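PDB 7MIQ: glutathione S-transferase from Vibrio parahaemolyticus, which probably catalyses the conjugation of glutathione to electrophilic compounds, as a Gtt2-class transferase with a thioredoxin-like domain joined to a helical domain. Local coordinates for residues C12-I17 with G167-G172; I17-K20 with E25-R28; T61-S66 with C70-E75; F110-N115 with N176-E181; G172-V175 with E181-E184. All blocks are in the same frame, centred on the assembly; numbering follows the deposited sequence. Where two conformers were deposited one is given.

Interaction 1 of 5, residues C12-I17 with G167-G172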
# COMPACT_ATOMS: atom_id res chain seq x y z
N CYS A 12 -5.25 -0.16 14.81
CA CYS A 12 -4.88 0.85 15.79
C CYS A 12 -3.59 0.50 16.52
O CYS A 12 -2.79 1.39 16.85
CB CYS A 12 -6.03 1.06 16.79
SG CYS A 12 -7.54 1.69 16.02
N LYS A 13 -3.36 -0.80 16.78
CA LYS A 13 -2.11 -1.21 17.40
C LYS A 13 -0.90 -0.91 16.51
O LYS A 13 0.21 -0.72 17.01
CB LYS A 13 -2.15 -2.70 17.74
CG LYS A 13 -3.01 -3.05 18.95
CD LYS A 13 -2.53 -2.35 20.21
CE LYS A 13 -3.33 -2.79 21.42
NZ LYS A 13 -2.84 -2.16 22.68
N ARG A 14 -1.09 -0.90 15.19
CA ARG A 14 0.00 -0.51 14.30
C ARG A 14 0.50 0.89 14.64
O ARG A 14 1.71 1.14 14.65
CB ARG A 14 -0.44 -0.59 12.84
CG ARG A 14 -0.66 -2.01 12.33
CD ARG A 14 -1.19 -2.00 10.90
NE ARG A 14 -0.14 -1.73 9.92
CZ ARG A 14 -0.35 -1.66 8.61
NH1 ARG A 14 -1.56 -1.79 8.10
NH2 ARG A 14 0.69 -1.46 7.81
N VAL A 15 -0.42 1.81 14.92
CA VAL A 15 -0.05 3.17 15.27
C VAL A 15 0.50 3.23 16.69
O VAL A 15 1.47 3.96 16.96
CB VAL A 15 -1.26 4.11 15.09
CG1 VAL A 15 -0.91 5.53 15.57
CG2 VAL A 15 -1.70 4.12 13.64
N SER A 16 -0.10 2.48 17.62
CA SER A 16 0.33 2.53 19.02
C SER A 16 1.77 2.07 19.18
O SER A 16 2.54 2.69 19.92
CB SER A 16 -0.59 1.66 19.88
OG SER A 16 -1.88 2.23 20.00
N ILE A 17 2.15 0.99 18.50
CA ILE A 17 3.52 0.50 18.60
C ILE A 17 4.49 1.51 18.00
O ILE A 17 5.56 1.78 18.56
CB ILE A 17 3.64 -0.87 17.91
CG1 ILE A 17 2.79 -1.91 18.64
CG2 ILE A 17 5.09 -1.32 17.83
CD1 ILE A 17 2.61 -3.21 17.85
N GLY A 167 5.02 -6.58 9.86
CA GLY A 167 5.25 -8.01 9.83
C GLY A 167 4.84 -8.70 11.11
O GLY A 167 4.28 -9.80 11.09
N TYR A 168 5.11 -8.06 12.25
CA TYR A 168 4.71 -8.60 13.55
C TYR A 168 3.20 -8.77 13.63
O TYR A 168 2.71 -9.83 14.06
CB TYR A 168 5.23 -7.68 14.66
CG TYR A 168 4.67 -7.88 16.05
CD1 TYR A 168 5.26 -8.77 16.94
CD2 TYR A 168 3.59 -7.14 16.50
CE1 TYR A 168 4.76 -8.94 18.23
CE2 TYR A 168 3.08 -7.30 17.77
CZ TYR A 168 3.67 -8.19 18.64
OH TYR A 168 3.16 -8.33 19.91
N ILE A 169 2.44 -7.76 13.19
CA ILE A 169 0.98 -7.88 13.17
C ILE A 169 0.54 -8.99 12.23
O ILE A 169 -0.37 -9.77 12.54
CB ILE A 169 0.34 -6.53 12.79
CG1 ILE A 169 0.64 -5.47 13.85
CG2 ILE A 169 -1.17 -6.68 12.59
CD1 ILE A 169 0.07 -5.79 15.22
N PHE A 170 1.19 -9.10 11.06
CA PHE A 170 0.86 -10.15 10.11
C PHE A 170 1.09 -11.54 10.71
O PHE A 170 0.21 -12.41 10.64
CB PHE A 170 1.67 -9.97 8.82
CG PHE A 170 1.81 -11.22 7.99
CD1 PHE A 170 0.69 -11.90 7.53
CD2 PHE A 170 3.06 -11.71 7.65
CE1 PHE A 170 0.82 -13.05 6.76
CE2 PHE A 170 3.20 -12.86 6.89
CZ PHE A 170 2.08 -13.53 6.44
N ILE A 171 2.26 -11.76 11.30
CA ILE A 171 2.54 -13.07 11.89
C ILE A 171 1.62 -13.33 13.08
O ILE A 171 1.20 -14.47 13.31
CB ILE A 171 4.03 -13.19 12.25
CG1 ILE A 171 4.90 -13.22 10.99
CG2 ILE A 171 4.30 -14.42 13.12
CD1 ILE A 171 4.50 -14.30 9.98
N GLY A 172 1.29 -12.28 13.85
CA GLY A 172 0.28 -12.44 14.89
C GLY A 172 -1.05 -12.92 14.34
O GLY A 172 -1.69 -13.80 14.93

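Interaction 2 of 5, residues I17-K20 with E25-R28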
# COMPACT_ATOMS: atom_id res chain seq x y z
N ILE A 17 2.15 0.99 18.50
CA ILE A 17 3.52 0.50 18.60
C ILE A 17 4.49 1.51 18.00
O ILE A 17 5.56 1.78 18.56
CB ILE A 17 3.64 -0.87 17.91
CG1 ILE A 17 2.79 -1.91 18.64
CG2 ILE A 17 5.09 -1.32 17.83
CD1 ILE A 17 2.61 -3.21 17.85
N PHE A 18 4.14 2.08 16.84
CA PHE A 18 4.98 3.09 16.20
C PHE A 18 5.19 4.29 17.12
O PHE A 18 6.31 4.78 17.27
CB PHE A 18 4.34 3.51 14.88
CG PHE A 18 5.23 4.33 13.99
CD1 PHE A 18 5.39 5.69 14.20
CD2 PHE A 18 5.88 3.74 12.92
CE1 PHE A 18 6.21 6.44 13.37
CE2 PHE A 18 6.70 4.49 12.09
CZ PHE A 18 6.87 5.84 12.32
N LEU A 19 4.11 4.77 17.74
CA LEU A 19 4.22 5.91 18.64
C LEU A 19 5.13 5.60 19.82
O LEU A 19 5.94 6.45 20.22
CB LEU A 19 2.82 6.32 19.11
CG LEU A 19 2.63 7.74 19.64
CD1 LEU A 19 3.16 8.76 18.64
CD2 LEU A 19 1.16 7.98 19.93
N LYS A 20 5.04 4.39 20.37
CA LYS A 20 5.93 4.01 21.46
C LYS A 20 7.38 3.95 21.00
O LYS A 20 8.29 4.37 21.73
CB LYS A 20 5.50 2.67 22.06
CG LYS A 20 4.39 2.77 23.09
CD LYS A 20 4.03 1.39 23.63
CE LYS A 20 2.94 1.48 24.69
NZ LYS A 20 2.49 0.13 25.13
N GLU A 25 3.79 10.99 22.33
CA GLU A 25 2.60 10.86 23.17
C GLU A 25 1.48 11.69 22.56
O GLU A 25 1.66 12.88 22.29
CB GLU A 25 2.88 11.32 24.61
CG GLU A 25 1.69 11.18 25.54
CD GLU A 25 1.98 11.72 26.93
OE1 GLU A 25 3.08 12.26 27.14
OE2 GLU A 25 1.10 11.59 27.81
N VAL A 26 0.32 11.06 22.38
CA VAL A 26 -0.85 11.68 21.76
C VAL A 26 -2.09 11.31 22.57
O VAL A 26 -2.25 10.16 22.97
CB VAL A 26 -1.02 11.24 20.29
CG1 VAL A 26 -2.30 11.81 19.70
CG2 VAL A 26 0.18 11.66 19.46
N GLU A 27 -2.97 12.29 22.80
CA GLU A 27 -4.20 12.03 23.53
C GLU A 27 -5.06 11.05 22.75
O GLU A 27 -5.27 11.21 21.55
CB GLU A 27 -4.97 13.32 23.78
CG GLU A 27 -6.34 13.09 24.42
CD GLU A 27 -7.13 14.36 24.62
OE1 GLU A 27 -6.51 15.44 24.76
OE2 GLU A 27 -8.38 14.29 24.65
N ARG A 28 -5.55 10.02 23.44
CA ARG A 28 -6.38 9.00 22.83
C ARG A 28 -7.84 9.27 23.12
O ARG A 28 -8.20 9.71 24.21
CB ARG A 28 -6.01 7.61 23.34
CG ARG A 28 -4.52 7.34 23.39
CD ARG A 28 -3.90 7.39 22.01
NE ARG A 28 -2.48 7.04 22.05
CZ ARG A 28 -2.01 5.82 21.82
NH1 ARG A 28 -2.82 4.81 21.51
NH2 ARG A 28 -0.70 5.60 21.89

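Interaction 3 of 5, residues T61-S66 with C70-E75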
# COMPACT_ATOMS: atom_id res chain seq x y z
N THR A 61 -7.57 19.15 11.04
CA THR A 61 -7.32 18.25 9.92
C THR A 61 -7.29 16.81 10.41
O THR A 61 -6.72 16.51 11.46
CB THR A 61 -5.99 18.60 9.25
OG1 THR A 61 -5.97 20.00 8.93
CG2 THR A 61 -5.80 17.79 7.97
N THR A 62 -7.90 15.90 9.65
CA THR A 62 -7.89 14.48 10.00
C THR A 62 -7.11 13.67 8.97
O THR A 62 -7.15 13.95 7.77
CB THR A 62 -9.30 13.91 10.14
OG1 THR A 62 -10.04 14.11 8.93
CG2 THR A 62 -10.04 14.56 11.31
N ILE A 63 -6.41 12.65 9.46
CA ILE A 63 -5.61 11.73 8.66
C ILE A 63 -6.03 10.32 9.04
O ILE A 63 -6.00 9.96 10.22
CB ILE A 63 -4.10 11.93 8.89
CG1 ILE A 63 -3.69 13.36 8.54
CG2 ILE A 63 -3.29 10.92 8.09
CD1 ILE A 63 -2.30 13.75 9.05
N CYS A 64 -6.43 9.52 8.05
CA CYS A 64 -6.73 8.11 8.25
C CYS A 64 -5.67 7.27 7.54
O CYS A 64 -4.75 7.82 6.91
CB CYS A 64 -8.14 7.77 7.77
SG CYS A 64 -8.40 7.82 5.99
N GLU A 65 -5.81 5.94 7.64
CA GLU A 65 -4.83 4.94 7.21
C GLU A 65 -3.66 4.87 8.19
O GLU A 65 -2.98 5.87 8.41
CB GLU A 65 -4.30 5.20 5.79
CG GLU A 65 -5.31 4.94 4.69
CD GLU A 65 -5.70 3.47 4.60
OE1 GLU A 65 -4.84 2.60 4.84
OE2 GLU A 65 -6.88 3.19 4.28
N SER A 66 -3.42 3.69 8.76
CA SER A 66 -2.43 3.56 9.83
C SER A 66 -1.04 4.03 9.38
O SER A 66 -0.34 4.72 10.14
CB SER A 66 -2.37 2.12 10.33
OG SER A 66 -2.05 1.23 9.27
N CYS A 70 1.27 7.11 10.82
CA CYS A 70 2.64 6.92 11.27
C CYS A 70 3.61 7.85 10.56
O CYS A 70 4.55 8.36 11.17
CB CYS A 70 3.07 5.46 11.06
SG CYS A 70 2.21 4.27 12.13
N ARG A 71 3.39 8.08 9.25
CA ARG A 71 4.28 8.98 8.53
C ARG A 71 4.22 10.40 9.09
O ARG A 71 5.25 11.06 9.24
CB ARG A 71 3.95 8.98 7.03
CG ARG A 71 4.93 9.82 6.20
CD ARG A 71 4.68 9.73 4.70
NE ARG A 71 4.78 8.37 4.19
CZ ARG A 71 5.92 7.71 4.01
NH1 ARG A 71 7.09 8.25 4.31
NH2 ARG A 71 5.88 6.47 3.51
N TYR A 72 3.02 10.87 9.43
CA TYR A 72 2.90 12.20 10.03
C TYR A 72 3.55 12.23 11.41
O TYR A 72 4.30 13.15 11.73
CB TYR A 72 1.43 12.61 10.13
CG TYR A 72 1.26 14.05 10.58
CD1 TYR A 72 1.24 14.38 11.94
CD2 TYR A 72 1.15 15.08 9.66
CE1 TYR A 72 1.10 15.70 12.35
CE2 TYR A 72 1.01 16.39 10.06
CZ TYR A 72 0.99 16.70 11.41
OH TYR A 72 0.85 18.01 11.81
N LEU A 73 3.27 11.21 12.24
CA LEU A 73 3.83 11.18 13.59
C LEU A 73 5.35 11.08 13.57
O LEU A 73 6.01 11.59 14.48
CB LEU A 73 3.25 10.00 14.37
CG LEU A 73 1.75 10.05 14.65
CD1 LEU A 73 1.27 8.71 15.23
CD2 LEU A 73 1.42 11.19 15.59
N ASP A 74 5.91 10.41 12.56
CA ASP A 74 7.37 10.32 12.45
C ASP A 74 7.99 11.71 12.34
O ASP A 74 9.05 11.97 12.93
CB ASP A 74 7.75 9.46 11.24
CG ASP A 74 9.23 9.12 11.20
OD1 ASP A 74 9.80 8.79 12.26
OD2 ASP A 74 9.82 9.14 10.10
N GLU A 75 7.35 12.61 11.61
CA GLU A 75 7.85 13.98 11.51
C GLU A 75 7.42 14.84 12.69
O GLU A 75 8.09 15.83 12.99
CB GLU A 75 7.39 14.62 10.20
CG GLU A 75 7.90 13.90 8.97
CD GLU A 75 7.57 14.64 7.68
OE1 GLU A 75 7.79 15.86 7.62
OE2 GLU A 75 7.07 13.99 6.74

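Interaction 4 of 5, residues F110-N115 with N176-E181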
# COMPACT_ATOMS: atom_id res chain seq x y z
N PHE A 110 -5.98 -10.78 6.85
CA PHE A 110 -7.25 -10.14 7.18
C PHE A 110 -8.41 -10.86 6.50
O PHE A 110 -9.40 -11.21 7.15
CB PHE A 110 -7.22 -8.67 6.76
CG PHE A 110 -6.83 -7.72 7.86
CD1 PHE A 110 -7.71 -7.40 8.88
CD2 PHE A 110 -5.58 -7.10 7.85
CE1 PHE A 110 -7.36 -6.51 9.88
CE2 PHE A 110 -5.22 -6.21 8.85
CZ PHE A 110 -6.11 -5.92 9.86
N GLN A 111 -8.30 -11.07 5.19
CA GLN A 111 -9.40 -11.66 4.43
C GLN A 111 -9.70 -13.08 4.89
O GLN A 111 -10.86 -13.47 4.98
CB GLN A 111 -9.07 -11.63 2.93
CG GLN A 111 -9.06 -10.24 2.33
CD GLN A 111 -10.41 -9.56 2.42
OE1 GLN A 111 -11.45 -10.20 2.33
NE2 GLN A 111 -10.39 -8.24 2.61
N ALA A 112 -8.66 -13.87 5.17
CA ALA A 112 -8.88 -15.22 5.66
C ALA A 112 -9.51 -15.21 7.04
O ALA A 112 -10.35 -16.05 7.36
CB ALA A 112 -7.57 -16.00 5.67
N PHE A 113 -9.12 -14.24 7.88
CA PHE A 113 -9.64 -14.17 9.24
C PHE A 113 -11.11 -13.78 9.25
O PHE A 113 -11.93 -14.41 9.92
CB PHE A 113 -8.80 -13.18 10.06
CG PHE A 113 -9.12 -13.18 11.53
CD1 PHE A 113 -8.90 -14.31 12.30
CD2 PHE A 113 -9.62 -12.04 12.14
CE1 PHE A 113 -9.18 -14.31 13.65
CE2 PHE A 113 -9.90 -12.03 13.50
CZ PHE A 113 -9.68 -13.17 14.26
N ARG A 114 -11.47 -12.73 8.49
CA ARG A 114 -12.85 -12.26 8.49
C ARG A 114 -13.78 -13.20 7.74
O ARG A 114 -15.00 -13.16 7.97
CB ARG A 114 -12.92 -10.86 7.89
CG ARG A 114 -12.88 -10.82 6.37
CD ARG A 114 -12.72 -9.41 5.84
NE ARG A 114 -13.70 -8.48 6.40
CZ ARG A 114 -13.90 -7.25 5.97
NH1 ARG A 114 -13.23 -6.75 4.95
NH2 ARG A 114 -14.80 -6.48 6.59
N ASN A 115 -13.26 -14.05 6.86
CA ASN A 115 -14.10 -14.97 6.10
C ASN A 115 -14.02 -16.38 6.67
O ASN A 115 -13.05 -17.11 6.42
CB ASN A 115 -13.70 -14.98 4.62
CG ASN A 115 -13.89 -13.63 3.96
OD1 ASN A 115 -14.67 -12.80 4.42
ND2 ASN A 115 -13.17 -13.41 2.86
N ASN A 176 -2.06 -16.52 15.84
CA ASN A 176 -3.10 -16.39 16.85
C ASN A 176 -4.50 -16.23 16.27
O ASN A 176 -5.48 -16.41 17.00
CB ASN A 176 -2.80 -15.21 17.78
CG ASN A 176 -1.62 -15.47 18.68
OD1 ASN A 176 -1.00 -16.54 18.62
ND2 ASN A 176 -1.29 -14.50 19.54
N GLY A 177 -4.62 -15.90 14.99
CA GLY A 177 -5.93 -15.78 14.38
C GLY A 177 -6.26 -16.93 13.46
O GLY A 177 -7.40 -17.41 13.45
N LEU A 178 -5.28 -17.40 12.69
CA LEU A 178 -5.51 -18.42 11.68
C LEU A 178 -4.95 -19.79 12.05
O LEU A 178 -5.03 -20.71 11.23
CB LEU A 178 -4.91 -17.97 10.34
CG LEU A 178 -5.47 -16.65 9.80
CD1 LEU A 178 -4.74 -16.24 8.54
CD2 LEU A 178 -6.96 -16.76 9.55
N SER A 179 -4.38 -19.94 13.24
CA SER A 179 -3.91 -21.23 13.75
C SER A 179 -2.87 -21.87 12.83
O SER A 179 -2.84 -23.09 12.65
CB SER A 179 -5.08 -22.19 13.98
OG SER A 179 -6.03 -21.62 14.87
N ILE A 180 -2.01 -21.04 12.24
CA ILE A 180 -0.90 -21.53 11.44
C ILE A 180 0.33 -21.66 12.33
O ILE A 180 0.71 -20.71 13.02
CB ILE A 180 -0.61 -20.59 10.26
CG1 ILE A 180 -1.87 -20.41 9.40
CG2 ILE A 180 0.54 -21.12 9.43
CD1 ILE A 180 -1.73 -19.38 8.31
N GLU A 181 0.94 -22.85 12.33
CA GLU A 181 2.13 -23.10 13.15
C GLU A 181 3.37 -22.55 12.44
O GLU A 181 4.24 -23.27 11.96
CB GLU A 181 2.26 -24.58 13.46
CG GLU A 181 1.12 -25.13 14.31
CD GLU A 181 1.40 -26.52 14.83
OE1 GLU A 181 2.45 -27.10 14.48
OE2 GLU A 181 0.56 -27.04 15.59

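Interaction 5 of 5, residues G172-V175 with E181-E184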
# COMPACT_ATOMS: atom_id res chain seq x y z
N GLY A 172 1.29 -12.28 13.85
CA GLY A 172 0.28 -12.44 14.89
C GLY A 172 -1.05 -12.92 14.34
O GLY A 172 -1.69 -13.80 14.93
N PHE A 173 -1.48 -12.36 13.21
CA PHE A 173 -2.67 -12.86 12.53
C PHE A 173 -2.54 -14.34 12.22
O PHE A 173 -3.44 -15.14 12.54
CB PHE A 173 -2.90 -12.07 11.23
CG PHE A 173 -4.00 -11.05 11.31
CD1 PHE A 173 -5.32 -11.45 11.39
CD2 PHE A 173 -3.71 -9.70 11.25
CE1 PHE A 173 -6.34 -10.51 11.45
CE2 PHE A 173 -4.72 -8.76 11.30
CZ PHE A 173 -6.04 -9.16 11.40
N ALA A 174 -1.43 -14.73 11.60
CA ALA A 174 -1.27 -16.10 11.12
C ALA A 174 -1.30 -17.10 12.28
O ALA A 174 -1.97 -18.14 12.19
CB ALA A 174 0.03 -16.23 10.34
N VAL A 175 -0.59 -16.80 13.36
CA VAL A 175 -0.46 -17.75 14.46
C VAL A 175 -1.69 -17.71 15.37
O VAL A 175 -2.30 -18.74 15.66
CB VAL A 175 0.83 -17.48 15.26
CG1 VAL A 175 0.88 -18.36 16.50
CG2 VAL A 175 2.06 -17.71 14.38
N GLU A 181 0.94 -22.85 12.33
CA GLU A 181 2.13 -23.10 13.15
C GLU A 181 3.37 -22.55 12.44
O GLU A 181 4.24 -23.27 11.96
CB GLU A 181 2.26 -24.58 13.46
CG GLU A 181 1.12 -25.13 14.31
CD GLU A 181 1.40 -26.52 14.83
OE1 GLU A 181 2.45 -27.10 14.48
OE2 GLU A 181 0.56 -27.04 15.59
N VAL A 182 3.44 -21.21 12.41
CA VAL A 182 4.50 -20.53 11.66
C VAL A 182 5.87 -20.87 12.24
O VAL A 182 6.81 -21.18 11.51
CB VAL A 182 4.26 -19.01 11.65
CG1 VAL A 182 5.42 -18.29 10.98
CG2 VAL A 182 2.95 -18.68 10.95
N PHE A 183 5.99 -20.81 13.57
CA PHE A 183 7.30 -20.87 14.20
C PHE A 183 7.90 -22.27 14.15
O PHE A 183 9.12 -22.41 14.15
CB PHE A 183 7.20 -20.36 15.63
CG PHE A 183 6.68 -18.95 15.72
CD1 PHE A 183 7.00 -18.02 14.74
CD2 PHE A 183 5.86 -18.56 16.76
CE1 PHE A 183 6.52 -16.73 14.81
CE2 PHE A 183 5.37 -17.26 16.84
CZ PHE A 183 5.71 -16.35 15.86
N GLU A 184 7.06 -23.31 14.13
CA GLU A 184 7.57 -24.66 13.96
C GLU A 184 8.22 -24.83 12.59
O GLU A 184 9.28 -25.47 12.47
CB GLU A 184 6.45 -25.69 14.13
CG GLU A 184 5.83 -25.73 15.52
CD GLU A 184 6.80 -26.19 16.58
OE1 GLU A 184 7.23 -27.36 16.52
OE2 GLU A 184 7.15 -25.37 17.46

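Interaction 1 of 5, residues C12-I17 with G167-G172
Arg-14 and Ile-17 on helix 10-22 meet Ile-169 and Tyr-168 on helix 162-177 in a buried, purely side-chain contact between the thioredoxin-like and helical domains. The two short segments run roughly antiparallel, 140° apart, with axes 10.8 Å from each other, and no hydrogen bond links them. Near the middle, the aliphatic part of Arg-14 lies against an isoleucine: its CG is 4.0 Å from Ile-169 CG1, the chains slanting past one another. Beyond CG the arginine bends at chi3 (78°), turning its charged end off this hydrocarbon seam. There NH2 is paired with Glu-102 in a salt bridge and with Thr-166 OG1 in a hydrogen bond, which probably compensates its buried charge. One turn along, Ile-17 sends out CD1, which comes obliquely to the Tyr-168 ring, 4.1 Å from CE2, and also brushes Ile-169 CD1 at 4.5 Å. The hydroxyl of Tyr-168 is hydrogen-bonded to Ser-205. Helix 88-114 closes over this seam through Leu-106, which touches both Arg-14 and Ile-169, while Ser-66 and Val-67 of helix 66-76 pack on Arg-14 and Phe-202 lies against Ile-17 and Tyr-168.

Interaction 2 of 5, residues I17-K20 with E25-R28
Leu-19 carries the whole helix side of this contact, and most of the work falls to one methyl. CD2 lies 3.8 Å from Val-26 CG2, in one of two conformers modelled for the valine, and 3.6 Å from Arg-28 NH2. The leucine and valine side chains cross at about a right angle, whereas the leucine and arginine reach for each other from opposing sides, with CD2 meeting the guanidinium obliquely. The second methyl, CD1, points to the start of the segment 25-28, 4.4 Å from Glu-25 N. The first torsion, with CG standing opposite the backbone N (chi1 -159°), carries CG toward the returning chain.

In the next shell, polar partners help to fix the rotation of Arg-28. Its chain folds back at chi2 (-62°), bringing NE to Val-26 O at 3.3 Å in a weak, bent hydrogen bond (129°) that lies in the guanidinium plane. NH1 has two partners, a salt bridge to Glu-5 and a hydrogen bond to Ser-16 OG, so the group is tied to both the neighbouring strand and the helix.

The contact belongs to the beta-alpha-beta unit formed by strand 2-5, helix 10-22 and strand 27-30, the opening unit of the thioredoxin-like fold. Strand 27-30 runs parallel to 2-5, with backbone bonds between Glu-27 and Leu-3, and Leu-73 of helix 66-76 packs on both Leu-19 and Val-26.

Interaction 3 of 5, residues T61-S66 with C70-E75
The Tyr-72 ring is met by Ile-63 CD1, which approaches it obliquely on the side of the ring nearest the backbone: 3.7 Å from CD2, 3.9 Å from CG and 4.0 Å from CB. The two side chains cross at about a right angle, so a single methyl end touches the root of the aromatic group and does not run along it. Two torsions set this up. In Tyr-72, CG is trans to the backbone N (chi1 -172°), swinging the ring from the helix down to the sheet; in Ile-63, the long branch is extended at chi2, pushing CD1 up to meet it. The second subunit borders the contact: its Ala-92 packs on both Ile-63 and Tyr-72, and its Glu-95 and Arg-91 form salt bridges with Arg-71 and Glu-75.

The second link is made by backbone. Cys-70 N donates to Ser-66 O at 3.0 Å with an angle of 159°, a regular bond of the first turn of helix 66-76, which starts right after Glu-65 at the N-cap. Glu-65 has a positive phi (75°), the strained turn seen at this point in other glutathione transferases, where a glutamine or glutamate followed by serine or threonine commonly binds the gamma-glutamyl part of glutathione; the Glu-65/Ser-66 pair is consistent with that pattern.

Strand 62-64 is an outermost strand of the sheet, bonded by Ile-63 to Leu-55 of strand 54-56, and helix 66-76 packs across it, with helix 10-22 beside it touching Ser-66 and Cys-70.

Interaction 4 of 5, residues F110-N115 with N176-E181
Phe-113 and Ala-112, near the end of helix 88-114, receive Gly-177 and Leu-178 where helix 162-177 runs out. The phenylalanine has CG opposite its backbone N (chi1 -171°), which swings the ring out from the helix and brings its rim to Gly-177. Gly-177 O lies in the ring plane at that rim, 3.6 Å from CE1, and Gly-177 CA comes equally near the same carbon; with no side chain on this face of the glycine, the ring edge can come right up to its main chain. Leu-178 works differently: with CG turned away from the carbonyl carbon (chi1 -59°) and chi2 extended (176°), its fork comes down with CD2 on the main chain, 3.7 Å from Phe-113 N and 4.1 Å from Phe-113 CB, and CD1 beside Ala-112. Both methyls, CD1 and CD2, stand about 4.0 Å from Ala-112 CB. The small alanine thus lets the leucine come down onto the main chain itself. No hydrogen bond crosses between the segments; the carbonyl of Leu-178 is instead taken by Lys-135 NZ. The contact therefore rests on dispersion and shape, with perhaps a slight electrostatic gain where the electropositive C-H rim of Phe-113 faces the carbonyl oxygen of Gly-177.

Interaction 5 of 5, residues G172-V175 with E181-E184
Val-175 and Val-182 interlock at the junction of two consecutive helices in the all-helical C-terminal domain of the glutathione transferase fold: helix 162-177 ends, the chain turns, and the short helix 182-185 begins right after Glu-181 at its N-cap. The bumps here are methyl groups. Val-182 CG2 drops into the notch between Ala-174 and Val-175, 3.9 Å from Ala-174 CB and 3.7 Å from Val-175 CG2. In return, Val-175 CG2 is lodged between the branch point of Val-182, whose CB is also 3.7 Å off, and the ring of Phe-183. The two valines slant past one another, and each uses the methyl that lies opposite its own carbonyl carbon, so the branches mesh rather than collide. Ala-174, having only CB to offer, forms the shallow wall of the notch.

The corner is shaped by the end of the first helix, where a wider pi-type turn at 173-175 brings Leu-178 N to Phe-173 O; after the chain reverses at Ser-179, Ile-180 N returns to Ala-174 O. No hydrogen bond joins the two segments themselves. From helix 187-196, Ile-189 packs on Val-182 and Ala-190 on Phe-183. The Phe-183 ring takes the Val-175 methyl over one face: CG2 stands 4.1 Å above the plane, displaced toward the rim, with CE2 its nearest ring atom.

Interactions 1 and 3 are buried, whereas 2, 4 and 5 are partly buried. Interaction 1, which ties the two domains together, lies nearest the middle, its centre about 4 Å from that of the chain; the other centres lie about 14 to 15 Å out. Interactions 2 and 3 belong to the thioredoxin-like side and touch through Leu-73 and Phe-18, and interaction 3 alone borders the second subunit. Interactions 4 and 5 lie across the chain's centre from them, sharing the C-terminal end of helix 162-177, which also serves interaction 1. Chemistry follows place: Arg-14 and Arg-28 find acidic partners beside interactions 1 and 2, a helical backbone bond enters interaction 3, and 4 and 5 rely on apolar packing.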